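Local coordinates for protein putative Acetyltransferase from the GNAT family (Novosphingobium aromaticivorans DSM 12444, PDB 3EC4) that probably works as an acyltransferase of the GNAT family, moving an acyl group from a coenzyme A thioester to an acceptor substrate, at residues L143-G148 / A176-K181; L195-S200 / R206-L211; V137-R142 / R172-R177. All coordinates share one frame; numbering follows the deposited sequence. Where two conformers were deposited one is given.

Interaction 1: residues L143-G148 / A176-K181; sequences LAAMAG and ARLIRK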
ATOM      1  N   LEU A 143      -0.009 -19.945   7.940  1.00 29.74           N
ATOM      2  CA  LEU A 143      -0.574 -18.622   7.630  1.00 28.42           C
ATOM      3  C   LEU A 143      -1.039 -18.647   6.191  1.00 27.98           C
ATOM      4  O   LEU A 143      -0.233 -18.569   5.297  1.00 29.34           O
ATOM      5  CB  LEU A 143       0.465 -17.520   7.833  1.00 27.53           C
ATOM      6  CG  LEU A 143       0.030 -16.066   7.557  1.00 27.94           C
ATOM      7  CD1 LEU A 143      -1.153 -15.710   8.467  1.00 27.78           C
ATOM      8  CD2 LEU A 143       1.185 -15.102   7.668  1.00 26.90           C
ATOM      9  N   ALA A 144      -2.346 -18.758   5.982  1.00 27.89           N
ATOM     10  CA  ALA A 144      -2.905 -18.941   4.637  1.00 25.67           C
ATOM     11  C   ALA A 144      -2.937 -17.661   3.813  1.00 26.73           C
ATOM     12  O   ALA A 144      -2.787 -17.676   2.614  1.00 24.99           O
ATOM     13  CB  ALA A 144      -4.272 -19.521   4.748  1.00 24.25           C
ATOM     14  N   ALA A 145      -3.176 -16.541   4.488  1.00 24.20           N
ATOM     15  CA  ALA A 145      -3.508 -15.282   3.836  1.00 24.03           C
ATOM     16  C   ALA A 145      -3.392 -14.198   4.876  1.00 23.87           C
ATOM     17  O   ALA A 145      -3.529 -14.461   6.070  1.00 24.65           O
ATOM     18  CB  ALA A 145      -4.940 -15.288   3.283  1.00 21.61           C
HETATM   19  N   MSE A 146      -3.169 -12.989   4.401  1.00 25.45           N
HETATM   20  CA  MSE A 146      -3.097 -11.821   5.270  1.00 25.28           C
HETATM   21  C   MSE A 146      -3.557 -10.553   4.570  1.00 28.08           C
HETATM   22  O   MSE A 146      -3.694 -10.502   3.323  1.00 26.76           O
HETATM   23  CB  MSE A 146      -1.682 -11.642   5.812  1.00 23.94           C
HETATM   24  CG  MSE A 146      -0.746 -11.180   4.778  1.00 21.54           C
HETATM   25 SE   MSE A 146       1.060 -10.959   5.474  0.75 25.52          SE
HETATM   26  CE  MSE A 146       1.944 -10.511   3.872  1.00 23.99           C
ATOM     27  N   ALA A 147      -3.762  -9.508   5.372  1.00 28.77           N
ATOM     28  CA  ALA A 147      -4.018  -8.156   4.873  1.00 28.40           C
ATOM     29  C   ALA A 147      -3.726  -7.181   5.994  1.00 27.00           C
ATOM     30  O   ALA A 147      -3.805  -7.524   7.172  1.00 25.60           O
ATOM     31  CB  ALA A 147      -5.470  -7.959   4.384  1.00 25.70           C
ATOM     32  N   GLY A 148      -3.442  -5.944   5.612  1.00 27.37           N
ATOM     33  CA  GLY A 148      -3.056  -4.951   6.572  1.00 26.12           C
ATOM     34  C   GLY A 148      -3.382  -3.532   6.171  1.00 26.53           C
ATOM     35  O   GLY A 148      -4.112  -3.265   5.192  1.00 28.20           O
ATOM     36  N   ALA A 176     -11.416 -11.519   0.805  1.00 24.64           N
ATOM     37  CA  ALA A 176     -12.587 -10.738   1.128  1.00 27.72           C
ATOM     38  C   ALA A 176     -12.778 -10.626   2.637  1.00 24.85           C
ATOM     39  O   ALA A 176     -12.930  -9.525   3.172  1.00 25.15           O
ATOM     40  CB  ALA A 176     -13.817 -11.340   0.493  1.00 26.84           C
ATOM     41  N   ARG A 177     -12.680 -11.758   3.327  1.00 25.47           N
ATOM     42  CA  ARG A 177     -12.835 -11.762   4.775  1.00 25.84           C
ATOM     43  C   ARG A 177     -11.771 -10.933   5.497  1.00 26.05           C
ATOM     44  O   ARG A 177     -12.081 -10.203   6.428  1.00 24.04           O
ATOM     45  CB  ARG A 177     -12.889 -13.176   5.307  1.00 26.17           C
ATOM     46  CG  ARG A 177     -14.156 -13.922   4.902  1.00 25.66           C
ATOM     47  CD  ARG A 177     -13.962 -15.385   5.089  1.00 32.15           C
ATOM     48  NE  ARG A 177     -13.701 -15.698   6.489  1.00 30.89           N
ATOM     49  CZ  ARG A 177     -13.211 -16.856   6.904  1.00 40.91           C
ATOM     50  NH1 ARG A 177     -12.978 -17.854   6.050  1.00 35.81           N
ATOM     51  NH2 ARG A 177     -12.974 -17.024   8.184  1.00 36.01           N
ATOM     52  N   LEU A 178     -10.532 -10.991   5.025  1.00 24.31           N
ATOM     53  CA  LEU A 178      -9.444 -10.178   5.589  1.00 25.30           C
ATOM     54  C   LEU A 178      -9.634  -8.674   5.341  1.00 25.57           C
ATOM     55  O   LEU A 178      -9.422  -7.858   6.256  1.00 25.10           O
ATOM     56  CB  LEU A 178      -8.109 -10.657   5.023  1.00 22.68           C
ATOM     57  CG  LEU A 178      -7.677 -11.996   5.679  1.00 27.28           C
ATOM     58  CD1 LEU A 178      -6.662 -12.790   4.877  1.00 26.04           C
ATOM     59  CD2 LEU A 178      -7.114 -11.714   7.124  1.00 23.50           C
ATOM     60  N   ILE A 179     -10.011  -8.301   4.118  1.00 23.88           N
ATOM     61  CA  ILE A 179     -10.348  -6.900   3.849  1.00 24.86           C
ATOM     62  C   ILE A 179     -11.468  -6.414   4.797  1.00 26.34           C
ATOM     63  O   ILE A 179     -11.389  -5.322   5.361  1.00 25.25           O
ATOM     64  CB  ILE A 179     -10.703  -6.674   2.361  1.00 27.52           C
ATOM     65  CG1 ILE A 179      -9.461  -6.910   1.492  1.00 25.99           C
ATOM     66  CG2 ILE A 179     -11.265  -5.222   2.169  1.00 26.66           C
ATOM     67  CD1 ILE A 179      -9.695  -7.229   0.012  1.00 24.95           C
ATOM     68  N   ARG A 180     -12.515  -7.204   4.957  1.00 25.08           N
ATOM     69  CA  ARG A 180     -13.583  -6.856   5.908  1.00 23.41           C
ATOM     70  C   ARG A 180     -13.032  -6.549   7.292  1.00 22.10           C
ATOM     71  O   ARG A 180     -13.461  -5.597   7.928  1.00 24.38           O
ATOM     72  CB  ARG A 180     -14.601  -7.979   6.049  1.00 24.45           C
ATOM     73  CG  ARG A 180     -15.543  -8.190   4.834  1.00 23.51           C
ATOM     74  CD  ARG A 180     -16.416  -9.373   5.113  1.00 25.58           C
ATOM     75  NE  ARG A 180     -17.443  -9.722   4.132  1.00 27.74           N
ATOM     76  CZ  ARG A 180     -18.617  -9.101   4.031  1.00 31.25           C
ATOM     77  NH1 ARG A 180     -18.901  -8.075   4.803  1.00 29.58           N
ATOM     78  NH2 ARG A 180     -19.515  -9.508   3.142  1.00 31.42           N
ATOM     79  N   LYS A 181     -12.130  -7.380   7.780  1.00 24.23           N
ATOM     80  CA  LYS A 181     -11.581  -7.184   9.117  1.00 26.15           C
ATOM     81  C   LYS A 181     -10.774  -5.896   9.193  1.00 25.66           C
ATOM     82  O   LYS A 181     -10.912  -5.092  10.108  1.00 23.64           O
ATOM     83  CB  LYS A 181     -10.720  -8.362   9.511  1.00 27.10           C
ATOM     84  CG  LYS A 181     -10.255  -8.291  10.960  1.00 26.72           C
ATOM     85  CD  LYS A 181     -11.371  -8.424  11.971  1.00 33.32           C
ATOM     86  CE  LYS A 181     -10.790  -8.437  13.371  1.00 34.78           C
ATOM     87  NZ  LYS A 181     -11.812  -8.500  14.380  1.00 35.41           N
TER

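Interaction 2: residues L195-S200 / R206-L211; sequences LHSYAS and RLYESL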
ATOM      1  N   LEU A 195      -7.857   2.280  -1.272  1.00 25.47           N
ATOM      2  CA  LEU A 195      -6.869   1.368  -1.791  1.00 25.97           C
ATOM      3  C   LEU A 195      -6.605   1.693  -3.223  1.00 26.49           C
ATOM      4  O   LEU A 195      -7.310   2.470  -3.832  1.00 26.78           O
ATOM      5  CB  LEU A 195      -7.319  -0.087  -1.643  1.00 27.36           C
ATOM      6  CG  LEU A 195      -8.651  -0.491  -2.317  1.00 28.21           C
ATOM      7  CD1 LEU A 195      -8.475  -0.710  -3.819  1.00 25.38           C
ATOM      8  CD2 LEU A 195      -9.285  -1.735  -1.648  1.00 27.25           C
ATOM      9  N   HIS A 196      -5.540   1.123  -3.740  1.00 28.27           N
ATOM     10  CA  HIS A 196      -5.260   1.144  -5.165  1.00 28.30           C
ATOM     11  C   HIS A 196      -5.329  -0.262  -5.707  1.00 29.66           C
ATOM     12  O   HIS A 196      -4.846  -1.206  -5.055  1.00 33.28           O
ATOM     13  CB  HIS A 196      -3.855   1.704  -5.470  1.00 29.92           C
ATOM     14  CG  HIS A 196      -3.669   3.138  -5.068  1.00 31.44           C
ATOM     15  ND1 HIS A 196      -3.061   3.507  -3.890  1.00 36.53           N
ATOM     16  CD2 HIS A 196      -4.049   4.296  -5.671  1.00 35.23           C
ATOM     17  CE1 HIS A 196      -3.061   4.827  -3.788  1.00 32.75           C
ATOM     18  NE2 HIS A 196      -3.641   5.327  -4.863  1.00 32.45           N
ATOM     19  N   SER A 197      -5.902  -0.414  -6.895  1.00 28.94           N
ATOM     20  CA  SER A 197      -5.770  -1.635  -7.681  1.00 28.72           C
ATOM     21  C   SER A 197      -4.990  -1.292  -8.927  1.00 27.84           C
ATOM     22  O   SER A 197      -5.114  -0.193  -9.386  1.00 27.50           O
ATOM     23  CB  SER A 197      -7.144  -2.105  -8.118  1.00 29.71           C
ATOM     24  OG  SER A 197      -7.103  -3.345  -8.829  1.00 34.14           O
ATOM     25  N   TYR A 198      -4.339  -2.268  -9.548  1.00 26.82           N
ATOM     26  CA  TYR A 198      -3.931  -2.091 -10.924  1.00 27.83           C
ATOM     27  C   TYR A 198      -5.210  -1.862 -11.711  1.00 29.68           C
ATOM     28  O   TYR A 198      -6.222  -2.522 -11.426  1.00 29.35           O
ATOM     29  CB  TYR A 198      -3.175  -3.313 -11.452  1.00 28.67           C
ATOM     30  CG  TYR A 198      -1.818  -3.457 -10.840  1.00 25.79           C
ATOM     31  CD1 TYR A 198      -0.752  -2.712 -11.337  1.00 31.25           C
ATOM     32  CD2 TYR A 198      -1.595  -4.253  -9.734  1.00 33.26           C
ATOM     33  CE1 TYR A 198       0.482  -2.801 -10.806  1.00 32.79           C
ATOM     34  CE2 TYR A 198      -0.309  -4.350  -9.172  1.00 35.37           C
ATOM     35  CZ  TYR A 198       0.711  -3.597  -9.713  1.00 30.73           C
ATOM     36  OH  TYR A 198       1.995  -3.660  -9.227  1.00 35.19           O
ATOM     37  N   ALA A 199      -5.181  -0.925 -12.673  1.00 28.15           N
ATOM     38  CA  ALA A 199      -6.367  -0.627 -13.490  1.00 27.45           C
ATOM     39  C   ALA A 199      -6.754  -1.833 -14.310  1.00 28.50           C
ATOM     40  O   ALA A 199      -7.931  -2.012 -14.675  1.00 29.53           O
ATOM     41  CB  ALA A 199      -6.119   0.564 -14.404  1.00 27.55           C
ATOM     42  N   SER A 200      -5.749  -2.641 -14.641  1.00 28.86           N
ATOM     43  CA  SER A 200      -5.931  -3.870 -15.394  1.00 30.16           C
ATOM     44  C   SER A 200      -6.665  -5.001 -14.662  1.00 30.56           C
ATOM     45  O   SER A 200      -7.094  -5.956 -15.313  1.00 32.03           O
ATOM     46  CB  SER A 200      -4.573  -4.410 -15.858  1.00 30.12           C
ATOM     47  OG  SER A 200      -3.853  -4.975 -14.749  1.00 30.50           O
ATOM     48  N   ARG A 206     -13.916  -5.626  -9.086  1.00 31.29           N
ATOM     49  CA  ARG A 206     -15.231  -6.160  -8.755  1.00 30.78           C
ATOM     50  C   ARG A 206     -15.302  -6.629  -7.322  1.00 28.09           C
ATOM     51  O   ARG A 206     -16.316  -6.406  -6.661  1.00 27.49           O
ATOM     52  CB  ARG A 206     -15.607  -7.318  -9.716  1.00 30.25           C
ATOM     53  CG  ARG A 206     -15.945  -6.876 -11.128  1.00 37.24           C
ATOM     54  CD  ARG A 206     -16.505  -8.037 -11.960  1.00 36.83           C
ATOM     55  NE  ARG A 206     -15.611  -9.191 -12.111  1.00 45.27           N
ATOM     56  CZ  ARG A 206     -14.786  -9.401 -13.148  1.00 48.03           C
ATOM     57  NH1 ARG A 206     -14.689  -8.527 -14.128  1.00 47.30           N
ATOM     58  NH2 ARG A 206     -14.033 -10.494 -13.183  1.00 47.82           N
ATOM     59  N   LEU A 207     -14.227  -7.231  -6.820  1.00 25.81           N
ATOM     60  CA  LEU A 207     -14.201  -7.694  -5.460  1.00 28.90           C
ATOM     61  C   LEU A 207     -14.308  -6.496  -4.546  1.00 28.02           C
ATOM     62  O   LEU A 207     -15.149  -6.454  -3.641  1.00 26.25           O
ATOM     63  CB  LEU A 207     -12.928  -8.478  -5.140  1.00 27.33           C
ATOM     64  CG  LEU A 207     -12.599  -8.647  -3.668  1.00 33.53           C
ATOM     65  CD1 LEU A 207     -13.741  -9.426  -2.941  1.00 32.34           C
ATOM     66  CD2 LEU A 207     -11.248  -9.339  -3.487  1.00 33.11           C
ATOM     67  N   TYR A 208     -13.473  -5.496  -4.816  1.00 26.26           N
ATOM     68  CA  TYR A 208     -13.495  -4.279  -3.990  1.00 25.44           C
ATOM     69  C   TYR A 208     -14.826  -3.562  -4.040  1.00 24.55           C
ATOM     70  O   TYR A 208     -15.305  -3.122  -2.998  1.00 25.20           O
ATOM     71  CB  TYR A 208     -12.346  -3.349  -4.357  1.00 26.88           C
ATOM     72  CG  TYR A 208     -10.992  -3.988  -4.254  1.00 21.71           C
ATOM     73  CD1 TYR A 208     -10.659  -4.854  -3.213  1.00 35.54           C
ATOM     74  CD2 TYR A 208     -10.028  -3.716  -5.216  1.00 29.01           C
ATOM     75  CE1 TYR A 208      -9.393  -5.456  -3.161  1.00 37.05           C
ATOM     76  CE2 TYR A 208      -8.771  -4.289  -5.146  1.00 29.15           C
ATOM     77  CZ  TYR A 208      -8.458  -5.153  -4.133  1.00 34.82           C
ATOM     78  OH  TYR A 208      -7.189  -5.697  -4.144  1.00 36.89           O
ATOM     79  N   GLU A 209     -15.419  -3.404  -5.220  1.00 23.33           N
ATOM     80  CA  GLU A 209     -16.798  -2.895  -5.320  1.00 25.62           C
ATOM     81  C   GLU A 209     -17.779  -3.655  -4.423  1.00 25.85           C
ATOM     82  O   GLU A 209     -18.642  -3.048  -3.788  1.00 26.65           O
ATOM     83  CB  GLU A 209     -17.284  -2.910  -6.774  1.00 25.88           C
ATOM     84  CG  GLU A 209     -16.618  -1.849  -7.594  1.00 30.12           C
ATOM     85  CD  GLU A 209     -16.926  -2.002  -9.084  1.00 32.90           C
ATOM     86  OE1 GLU A 209     -17.401  -3.061  -9.511  1.00 41.33           O
ATOM     87  OE2 GLU A 209     -16.700  -1.025  -9.795  1.00 40.24           O
ATOM     88  N   SER A 210     -17.645  -4.974  -4.348  1.00 26.69           N
ATOM     89  CA  SER A 210     -18.541  -5.789  -3.531  0.50 25.29           C
ATOM     90  C   SER A 210     -18.288  -5.632  -2.029  1.00 27.95           C
ATOM     91  O   SER A 210     -19.092  -6.066  -1.202  1.00 28.59           O
ATOM     92  CB  SER A 210     -18.478  -7.259  -3.987  0.50 25.15           C
ATOM     93  OG  SER A 210     -18.717  -7.335  -5.391  0.50 26.17           O
ATOM     94  N   LEU A 211     -17.167  -5.030  -1.678  1.00 24.94           N
ATOM     95  CA  LEU A 211     -16.787  -4.781  -0.286  1.00 29.88           C
ATOM     96  C   LEU A 211     -16.976  -3.311   0.078  1.00 31.82           C
ATOM     97  O   LEU A 211     -16.515  -2.869   1.128  1.00 33.89           O
ATOM     98  CB  LEU A 211     -15.325  -5.181  -0.071  1.00 28.53           C
ATOM     99  CG  LEU A 211     -15.074  -6.698  -0.079  1.00 28.16           C
ATOM    100  CD1 LEU A 211     -13.522  -6.869  -0.130  1.00 30.45           C
ATOM    101  CD2 LEU A 211     -15.691  -7.325   1.117  1.00 28.67           C
TER
HETATM  102  O   HOH W   1      -5.120  -4.268  -4.944  1.00 33.20           O

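Interaction 3: residues V137-R142 / R172-R177; sequences VRIDGR and RGLAAR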
ATOM      1  N   VAL A 137      -5.331 -15.390   8.395  1.00 26.60           N
ATOM      2  CA  VAL A 137      -6.088 -16.608   8.599  0.50 26.35           C
ATOM      3  C   VAL A 137      -5.110 -17.768   8.561  1.00 27.88           C
ATOM      4  O   VAL A 137      -4.207 -17.807   7.712  1.00 28.58           O
ATOM      5  CB  VAL A 137      -7.206 -16.831   7.545  0.50 26.10           C
ATOM      6  CG1 VAL A 137      -8.016 -18.070   7.899  0.50 21.13           C
ATOM      7  CG2 VAL A 137      -8.121 -15.626   7.453  0.50 31.38           C
ATOM      8  N   ARG A 138      -5.297 -18.699   9.491  1.00 28.87           N
ATOM      9  CA  ARG A 138      -4.460 -19.902   9.574  1.00 29.86           C
ATOM     10  C   ARG A 138      -5.254 -21.122   9.171  1.00 28.84           C
ATOM     11  O   ARG A 138      -6.402 -21.263   9.560  1.00 32.13           O
ATOM     12  CB  ARG A 138      -3.883 -20.087  10.984  1.00 32.88           C
ATOM     13  CG  ARG A 138      -2.938 -18.947  11.367  1.00 34.08           C
ATOM     14  CD  ARG A 138      -1.767 -19.390  12.248  1.00 37.79           C
ATOM     15  NE  ARG A 138      -0.711 -18.375  12.214  1.00 36.73           N
ATOM     16  CZ  ARG A 138       0.533 -18.555  11.745  1.00 39.60           C
ATOM     17  NH1 ARG A 138       0.934 -19.730  11.283  1.00 33.19           N
ATOM     18  NH2 ARG A 138       1.393 -17.546  11.753  1.00 39.59           N
ATOM     19  N   ILE A 139      -4.624 -21.986   8.397  1.00 30.19           N
ATOM     20  CA  ILE A 139      -5.202 -23.240   7.895  1.00 31.54           C
ATOM     21  C   ILE A 139      -4.111 -24.323   8.049  1.00 29.84           C
ATOM     22  O   ILE A 139      -2.976 -24.134   7.599  1.00 32.46           O
ATOM     23  CB  ILE A 139      -5.613 -23.106   6.407  1.00 30.70           C
ATOM     24  CG1 ILE A 139      -6.750 -22.106   6.249  1.00 29.67           C
ATOM     25  CG2 ILE A 139      -6.023 -24.484   5.812  1.00 34.44           C
ATOM     26  CD1 ILE A 139      -7.251 -21.938   4.815  1.00 31.42           C
ATOM     27  N   ASP A 140      -4.451 -25.426   8.710  1.00 34.13           N
ATOM     28  CA  ASP A 140      -3.501 -26.529   9.032  1.00 35.01           C
ATOM     29  C   ASP A 140      -2.286 -25.983   9.760  1.00 33.92           C
ATOM     30  O   ASP A 140      -1.151 -26.420   9.515  1.00 32.63           O
ATOM     31  CB  ASP A 140      -3.018 -27.274   7.763  1.00 37.69           C
ATOM     32  CG  ASP A 140      -4.166 -27.749   6.862  1.00 43.91           C
ATOM     33  OD1 ASP A 140      -5.133 -28.343   7.392  1.00 43.26           O
ATOM     34  OD2 ASP A 140      -4.079 -27.535   5.622  1.00 48.52           O
ATOM     35  N   GLY A 141      -2.511 -24.975  10.596  1.00 32.01           N
ATOM     36  CA  GLY A 141      -1.414 -24.286  11.285  1.00 33.10           C
ATOM     37  C   GLY A 141      -0.556 -23.347  10.473  1.00 33.60           C
ATOM     38  O   GLY A 141       0.314 -22.688  11.016  1.00 36.42           O
ATOM     39  N   ARG A 142      -0.789 -23.265   9.170  1.00 32.85           N
ATOM     40  CA  ARG A 142      -0.051 -22.352   8.305  1.00 29.49           C
ATOM     41  C   ARG A 142      -0.774 -21.011   8.172  1.00 28.40           C
ATOM     42  O   ARG A 142      -2.001 -20.956   8.266  1.00 28.76           O
ATOM     43  CB  ARG A 142       0.138 -22.972   6.944  1.00 30.73           C
ATOM     44  CG  ARG A 142       0.757 -24.322   7.023  1.00 33.63           C
ATOM     45  CD  ARG A 142       1.240 -24.869   5.695  1.00 32.50           C
ATOM     46  NE  ARG A 142       1.988 -26.099   5.979  1.00 40.29           N
ATOM     47  CZ  ARG A 142       1.485 -27.337   6.058  1.00 41.25           C
ATOM     48  NH1 ARG A 142       0.211 -27.606   5.808  1.00 41.50           N
ATOM     49  NH2 ARG A 142       2.303 -28.334   6.370  1.00 47.46           N
ATOM     50  N   ARG A 172     -11.038 -19.543  -1.779  1.00 28.69           N
ATOM     51  CA  ARG A 172     -11.836 -19.867  -0.571  1.00 29.00           C
ATOM     52  C   ARG A 172     -12.444 -18.642   0.121  1.00 27.11           C
ATOM     53  O   ARG A 172     -12.978 -18.757   1.205  1.00 31.15           O
ATOM     54  CB  ARG A 172     -10.973 -20.548   0.485  1.00 28.57           C
ATOM     55  CG  ARG A 172     -10.232 -21.741  -0.028  1.00 35.20           C
ATOM     56  CD  ARG A 172      -9.659 -22.512   1.120  1.00 34.41           C
ATOM     57  NE  ARG A 172      -8.668 -23.445   0.608  1.00 39.89           N
ATOM     58  CZ  ARG A 172      -8.159 -24.459   1.297  1.00 41.64           C
ATOM     59  NH1 ARG A 172      -8.550 -24.693   2.536  1.00 40.02           N
ATOM     60  NH2 ARG A 172      -7.241 -25.228   0.732  1.00 48.99           N
ATOM     61  N   GLY A 173     -12.334 -17.474  -0.481  1.00 25.45           N
ATOM     62  CA  GLY A 173     -12.907 -16.256   0.107  1.00 27.91           C
ATOM     63  C   GLY A 173     -12.082 -15.598   1.196  1.00 25.55           C
ATOM     64  O   GLY A 173     -12.574 -14.750   1.957  1.00 26.52           O
ATOM     65  N   LEU A 174     -10.812 -15.944   1.272  1.00 25.30           N
ATOM     66  CA  LEU A 174      -9.995 -15.430   2.398  1.00 25.30           C
ATOM     67  C   LEU A 174      -9.732 -13.953   2.280  1.00 24.43           C
ATOM     68  O   LEU A 174      -9.854 -13.208   3.293  1.00 26.55           O
ATOM     69  CB  LEU A 174      -8.706 -16.201   2.553  1.00 26.98           C
ATOM     70  CG  LEU A 174      -8.933 -17.689   2.822  1.00 23.66           C
ATOM     71  CD1 LEU A 174      -7.601 -18.411   3.046  1.00 25.96           C
ATOM     72  CD2 LEU A 174      -9.922 -17.905   3.954  1.00 26.90           C
ATOM     73  N   ALA A 175      -9.360 -13.521   1.077  1.00 27.04           N
ATOM     74  CA  ALA A 175      -9.051 -12.104   0.825  1.00 26.80           C
ATOM     75  C   ALA A 175     -10.196 -11.179   1.213  1.00 28.16           C
ATOM     76  O   ALA A 175      -9.976 -10.196   1.919  1.00 26.51           O
ATOM     77  CB  ALA A 175      -8.658 -11.870  -0.646  1.00 28.51           C
ATOM     78  N   ALA A 176     -11.416 -11.519   0.805  1.00 24.64           N
ATOM     79  CA  ALA A 176     -12.587 -10.738   1.128  1.00 27.72           C
ATOM     80  C   ALA A 176     -12.778 -10.626   2.637  1.00 24.85           C
ATOM     81  O   ALA A 176     -12.930  -9.525   3.172  1.00 25.15           O
ATOM     82  CB  ALA A 176     -13.817 -11.340   0.493  1.00 26.84           C
ATOM     83  N   ARG A 177     -12.680 -11.758   3.327  1.00 25.47           N
ATOM     84  CA  ARG A 177     -12.835 -11.762   4.775  1.00 25.84           C
ATOM     85  C   ARG A 177     -11.771 -10.933   5.497  1.00 26.05           C
ATOM     86  O   ARG A 177     -12.081 -10.203   6.428  1.00 24.04           O
ATOM     87  CB  ARG A 177     -12.889 -13.176   5.307  1.00 26.17           C
ATOM     88  CG  ARG A 177     -14.156 -13.922   4.902  1.00 25.66           C
ATOM     89  CD  ARG A 177     -13.962 -15.385   5.089  1.00 32.15           C
ATOM     90  NE  ARG A 177     -13.701 -15.698   6.489  1.00 30.89           N
ATOM     91  CZ  ARG A 177     -13.211 -16.856   6.904  1.00 40.91           C
ATOM     92  NH1 ARG A 177     -12.978 -17.854   6.050  1.00 35.81           N
ATOM     93  NH2 ARG A 177     -12.974 -17.024   8.184  1.00 36.01           N
TER

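Interaction 1: residues L143-G148 / A176-K181
Leu178 sets CG beside its own backbone N and anti to the carbonyl carbon (chi1 -75°), and chi2 of 160° then sends CD1 straight on from the helix to strand 142-149. There CD1 meets the CB of Ala145 at 3.4 Å, tighter than ordinary carbon contact, and lies 3.5 Å from the backbone N of Met146. Further along, Ala147 presents its CB to the Leu178 CB at 3.8 Å. One leucine thus touches both alanines, with its tip on the first and its root on the second. Helix and strand run the same way, their short axes 30° apart and only 7.8 Å from each other at closest, a spacing that the two methyl side chains permit. Met146, a selenomethionine here, points from the strand's other face to Met112 and Leu115 of helix 109-118. The helix 174-188 is the connection that carries the chain from strand 157-165 to its parallel partner 192-198, a beta-alpha-beta crossover of the GNAT core. The meeting side chains are all hydrocarbon; the polar atom nearby, Met146 N, belongs to a residue backbone-bonded to Cys164 across the sheet. Shape and burial, rather than polar pairing, hold the contact.

Interaction 2: residues L195-S200 / R206-L211
Leu195 and Tyr208 carry this contact, the leucine laying both its methyl groups over one face of the tyrosine ring. To do so Leu195 takes an uncommon conformation, with CG wedged between the backbone N and the carbonyl carbon (chi1 58°). CD2 sits 3.8 Å from the centroid of the Tyr208 ring and 14° off its normal, a CH-pi contact, while CD1 rests 3.7 Å from Tyr208 CD2, nearer the rim. The tyrosine sends its CG to the side of its backbone N, and a chi2 of -40° swings the ring well away from the perpendicular setting usual for tyrosine, so that a flat face meets the leucine. Ser197, two residues on and on the same side of the strand, comes to the ring's edge instead, its CB 4.0 Å from Tyr208 CE2. Its hydroxyl is engaged on its own strand, OG donating to Tyr198 O at 2.9 Å. Ile179 of helix 174-188 and Phe213 also touch the tyrosine.

At the far end of the ring a water joins the two segments: it lies 2.6 Å from Tyr208 OH and donates to His196 O at 3.1 Å. With a phenylalanine in place of Tyr208, this water would probably lose its link to the helix, leaving His196 O without the bridge across. In many GNAT relatives a tyrosine of the corresponding helix lies near the sulfur of coenzyme A; Tyr208 may play a like part, inferred from the family alone. The chemistry is therefore split along one side chain: the ring is gripped by hydrocarbon over a face and at an edge, while the hydroxyl meets the strand's backbone through water, so helix 202-210 is fixed to the strand by both apolar packing and a solvent-mediated polar bridge.

Interaction 3: residues V137-R142 / R172-R177
Ile139 and Leu174 reach toward each other tip to tip, their CD1 atoms 4.0 Å apart. Ile139 gets there by placing CG1 beside its backbone N (chi1 -66°) and running straight on to CD1, while CG2 stands anti to the backbone N. Arg172 crosses this isoleucine obliquely: its chain is stretched from CG to NE and brings NH1 to 3.8 Å from Ile139 CD1 and 4.1 Å from Ile139 CG2. The aliphatic tip thus lies obliquely against the guanidinium group; the arginine's NH2 makes a weak hydrogen bond to Glu168 O. Asp140 OD2 stays 6.1 Å from Arg172 NH1, too far for a salt bridge but near enough that the opposite charges may favour this placement. Val137, modelled in two conformers, lies loosely beside Leu174 as well.

On the other side of the strand Arg138 is turned away from the helix and braces the hairpin end. Its NH1 donates to Gly141 O at 3.0 Å with an N-H...O angle of 140°; the acceptor lies in the guanidinium plane, whereas the nitrogen stands above the carbonyl plane. Glu111 and Asp108 form salt bridges with the same group, at NH1 and NH2 respectively. A type I' turn from Ile139 to Arg142 closes the hairpin.

Gly173, the N-cap, has a positive phi at which a side chain would be jammed against the preceding carbonyl. With Ala175 it fits the end of the GNAT signature whose loop, in relatives, binds the pyrophosphate of coenzyme A. The contact packs the first turn of helix 174-188 and the residues before it on the end of strand 134-139; Leu174 also rests on Ala144 and Ala145 of the adjacent strand 142-149, and Tyr169 touches both Ile139 and Leu174.

How the interactions relate
Followed from the N terminus, the chain passes several strands and helices before the hairpin of strands 134-139 and 142-149, where interaction 3 opens just ahead of interaction 1. After strand 157-165 it enters helix 174-188, and there the two close in the same order, so they cross rather than nest. They share Ala176 and Arg177, and together join the helix to two neighbouring strands. Interaction 2 lies in series beyond them and closes a short loop between strand 192-198 and helix 202-210. Helix 174-188 also meets helix 202-210 and the residue after it: Ile179 packs on Tyr208 and Leu211, and Ala176 on Leu207, linking all three contacts across one mixed sheet.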